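Local coordinates for protein 4-hydroxy-3-methylbut-2-enyl diphosphate reductase, apicoplast (Plasmodium falciparum, PDB 4N7B) that reduces (E)-4-hydroxy-3-methylbut-2-enyl diphosphate to isopentenyl and dimethylallyl diphosphate with an iron-sulfur cluster, the last step of the MEP pathway in the apicoplast, at residues 243-248 against 269-274. Sequence-based numbering, arbitrary orientation.
Sequences ECLKLF and EKEGAI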
ATOM      1  N   GLU A 243      15.120  -2.355 -13.313  1.00 45.91           N
ATOM      2  CA  GLU A 243      15.998  -3.396 -13.790  1.00 47.22           C
ATOM      3  C   GLU A 243      15.581  -3.826 -15.202  1.00 56.20           C
ATOM      4  O   GLU A 243      16.424  -4.226 -16.017  1.00 55.46           O
ATOM      5  CB  GLU A 243      15.996  -4.552 -12.791  1.00 46.88           C
ATOM      6  CG  GLU A 243      17.147  -5.511 -12.972  1.00 61.72           C
ATOM      7  CD  GLU A 243      18.460  -4.902 -12.556  1.00 62.90           C
ATOM      8  OE1 GLU A 243      18.475  -4.127 -11.575  1.00 65.52           O
ATOM      9  OE2 GLU A 243      19.467  -5.189 -13.224  1.00 64.11           O
ATOM     10  N   CYS A 244      14.290  -3.699 -15.501  1.00 53.75           N
ATOM     11  CA  CYS A 244      13.775  -3.953 -16.844  1.00 53.00           C
ATOM     12  C   CYS A 244      14.277  -2.885 -17.795  1.00 59.22           C
ATOM     13  O   CYS A 244      14.628  -3.160 -18.944  1.00 61.00           O
ATOM     14  CB  CYS A 244      12.252  -3.934 -16.835  1.00 51.67           C
ATOM     15  SG  CYS A 244      11.504  -5.475 -16.261  1.00 56.37           S
ATOM     16  N   LEU A 245      14.300  -1.652 -17.302  1.00 54.75           N
ATOM     17  CA  LEU A 245      14.789  -0.529 -18.087  1.00 57.00           C
ATOM     18  C   LEU A 245      16.269  -0.677 -18.433  1.00 59.63           C
ATOM     19  O   LEU A 245      16.703  -0.217 -19.483  1.00 61.71           O
ATOM     20  CB  LEU A 245      14.553   0.778 -17.337  1.00 52.70           C
ATOM     21  CG  LEU A 245      13.093   1.232 -17.329  1.00 53.40           C
ATOM     22  CD1 LEU A 245      12.877   2.307 -16.285  1.00 51.91           C
ATOM     23  CD2 LEU A 245      12.711   1.748 -18.713  1.00 58.92           C
ATOM     24  N   LYS A 246      17.041  -1.311 -17.554  1.00 67.52           N
ATOM     25  CA  LYS A 246      18.461  -1.546 -17.808  1.00 68.80           C
ATOM     26  C   LYS A 246      18.640  -2.594 -18.891  1.00 77.38           C
ATOM     27  O   LYS A 246      19.491  -2.459 -19.773  1.00 82.74           O
ATOM     28  CB  LYS A 246      19.183  -1.987 -16.532  1.00 66.12           C
ATOM     29  CG  LYS A 246      19.530  -0.825 -15.613  1.00 75.69           C
ATOM     30  CD  LYS A 246      19.988  -1.274 -14.224  1.00 82.42           C
ATOM     31  CE  LYS A 246      19.789  -0.147 -13.189  1.00 77.93           C
ATOM     32  NZ  LYS A 246      19.902  -0.618 -11.777  1.00 77.60           N
ATOM     33  N   LEU A 247      17.821  -3.636 -18.834  1.00 83.35           N
ATOM     34  CA  LEU A 247      17.957  -4.738 -19.772  1.00 87.71           C
ATOM     35  C   LEU A 247      17.402  -4.383 -21.136  1.00 91.08           C
ATOM     36  O   LEU A 247      18.132  -4.365 -22.122  1.00 99.66           O
ATOM     37  CB  LEU A 247      17.251  -5.984 -19.250  1.00 86.18           C
ATOM     38  CG  LEU A 247      17.855  -6.613 -17.995  1.00 87.80           C
ATOM     39  CD1 LEU A 247      17.193  -7.960 -17.747  1.00 87.98           C
ATOM     40  CD2 LEU A 247      19.375  -6.760 -18.114  1.00 86.53           C
ATOM     41  N   PHE A 248      16.107  -4.096 -21.191  1.00 79.83           N
ATOM     42  CA  PHE A 248      15.424  -3.925 -22.466  1.00 79.49           C
ATOM     43  C   PHE A 248      15.254  -2.464 -22.823  1.00 87.31           C
ATOM     44  O   PHE A 248      15.328  -1.587 -21.969  1.00 90.92           O
ATOM     45  CB  PHE A 248      14.073  -4.615 -22.411  1.00 78.92           C
ATOM     46  CG  PHE A 248      14.109  -5.912 -21.667  1.00 84.41           C
ATOM     47  CD1 PHE A 248      14.510  -7.073 -22.302  1.00 85.84           C
ATOM     48  CD2 PHE A 248      13.772  -5.969 -20.324  1.00 86.71           C
ATOM     49  CE1 PHE A 248      14.559  -8.269 -21.616  1.00 85.31           C
ATOM     50  CE2 PHE A 248      13.818  -7.166 -19.630  1.00 85.18           C
ATOM     51  CZ  PHE A 248      14.213  -8.317 -20.278  1.00 83.86           C
ATOM     52  N   GLU A 269       9.077   7.543 -15.305  1.00 56.36           N
ATOM     53  CA  GLU A 269       8.613   7.985 -16.615  1.00 63.77           C
ATOM     54  C   GLU A 269       9.773   8.612 -17.369  1.00 63.52           C
ATOM     55  O   GLU A 269       9.938   8.381 -18.565  1.00 63.60           O
ATOM     56  CB  GLU A 269       7.454   8.976 -16.497  1.00 61.84           C
ATOM     57  CG  GLU A 269       6.101   8.308 -16.326  1.00 66.74           C
ATOM     58  CD  GLU A 269       4.985   9.292 -16.011  1.00 69.03           C
ATOM     59  OE1 GLU A 269       5.283  10.437 -15.607  1.00 69.69           O
ATOM     60  OE2 GLU A 269       3.804   8.920 -16.174  1.00 69.39           O
ATOM     61  N   LYS A 270      10.576   9.395 -16.652  1.00 65.12           N
ATOM     62  CA  LYS A 270      11.761  10.022 -17.226  1.00 68.71           C
ATOM     63  C   LYS A 270      12.744   8.970 -17.713  1.00 69.17           C
ATOM     64  O   LYS A 270      13.395   9.151 -18.736  1.00 71.22           O
ATOM     65  CB  LYS A 270      12.457  10.921 -16.200  1.00 68.42           C
ATOM     66  CG  LYS A 270      11.961  12.360 -16.190  1.00 73.92           C
ATOM     67  CD  LYS A 270      12.851  13.283 -15.348  1.00 79.52           C
ATOM     68  CE  LYS A 270      14.310  13.293 -15.828  1.00 84.83           C
ATOM     69  NZ  LYS A 270      15.157  14.302 -15.110  1.00 83.19           N
ATOM     70  N   GLU A 271      12.852   7.876 -16.967  1.00 68.17           N
ATOM     71  CA  GLU A 271      13.806   6.824 -17.287  1.00 64.77           C
ATOM     72  C   GLU A 271      13.293   5.921 -18.409  1.00 65.06           C
ATOM     73  O   GLU A 271      14.037   5.082 -18.915  1.00 67.15           O
ATOM     74  CB  GLU A 271      14.124   5.991 -16.039  1.00 63.13           C
ATOM     75  CG  GLU A 271      14.904   6.736 -14.961  1.00 64.24           C
ATOM     76  CD  GLU A 271      15.023   5.953 -13.656  1.00 70.87           C
ATOM     77  OE1 GLU A 271      14.912   4.705 -13.671  1.00 71.74           O
ATOM     78  OE2 GLU A 271      15.223   6.595 -12.604  1.00 74.53           O
ATOM     79  N   GLY A 272      12.025   6.084 -18.792  1.00 55.77           N
ATOM     80  CA  GLY A 272      11.484   5.384 -19.948  1.00 53.27           C
ATOM     81  C   GLY A 272      10.315   4.451 -19.668  1.00 61.61           C
ATOM     82  O   GLY A 272       9.841   3.751 -20.566  1.00 63.86           O
ATOM     83  N   ALA A 273       9.829   4.430 -18.432  1.00 57.73           N
ATOM     84  CA  ALA A 273       8.651   3.626 -18.132  1.00 53.75           C
ATOM     85  C   ALA A 273       7.385   4.357 -18.578  1.00 52.85           C
ATOM     86  O   ALA A 273       7.343   5.589 -18.622  1.00 57.72           O
ATOM     87  CB  ALA A 273       8.579   3.292 -16.645  1.00 48.30           C
ATOM     88  N   ILE A 274       6.359   3.587 -18.917  1.00 47.04           N
ATOM     89  CA  ILE A 274       5.062   4.150 -19.252  1.00 51.55           C
ATOM     90  C   ILE A 274       3.969   3.369 -18.535  1.00 51.54           C
ATOM     91  O   ILE A 274       3.862   2.144 -18.679  1.00 48.92           O
ATOM     92  CB  ILE A 274       4.809   4.117 -20.769  1.00 60.09           C
ATOM     93  CG1 ILE A 274       5.872   4.946 -21.500  1.00 64.94           C
ATOM     94  CG2 ILE A 274       3.415   4.642 -21.089  1.00 51.07           C
ATOM     95  CD1 ILE A 274       5.868   4.760 -23.005  1.00 66.16           C
TER
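Leu245 is the one residue of 243-248 that touches 269-274, reaching from the last turns of helix 232-247 to the bend where helix 262-271 gives way to strand 273-276. Its CB points toward the bend, and CG stands beside the backbone N, anti to the carbonyl carbon (chi1 -74°). CB and CG thus serve as the spacer that reaches across, and the two methyls make the contacts. CD1 of Leu245 takes the side-chain side, lying 3.9 Å from CB of Glu271 and, more loosely, 4.4 Å from CB of Ala273. The other methyl meets backbone instead: CD2 of Leu245 lies 3.6 Å from O of Glu271 and rests over the face of the peptide that joins Gly272 to Ala273, 3.7 Å from C of Gly272.

Glu271 answers with its aliphatic root. Its side chain is extended beyond CG and crosses that of Leu245 at about a right angle; OE1 of Glu271 passes 4.1 Å from CD1 of Leu245, a loose van der Waals approach. The bend itself is a Schellman motif. Gly272 closes helix 262-271 with a positive phi (119°), its N bonded to O of Glu269 at 3.1 Å, and its lack of a side chain lets CD2 of Leu245 come down onto the backbone.

From Gly272 onward the chain is hydrogen-bonded through its backbone to Ile252 of strand 252-255. Pro250 also touches Leu245, while Val241, earlier on helix 232-247, touches Ala273. The principle illustrated is a helix packing by one leucine against the turn that links the neighbouring helix to the edge strand of an alpha/beta domain, away from the cluster and the substrate pocket. With dispersion contacts alone, the pair probably sets the spacing of the two elements more than their orientation, the direction at the turn coming from the Schellman bonds and the backbone bonds to Ile252.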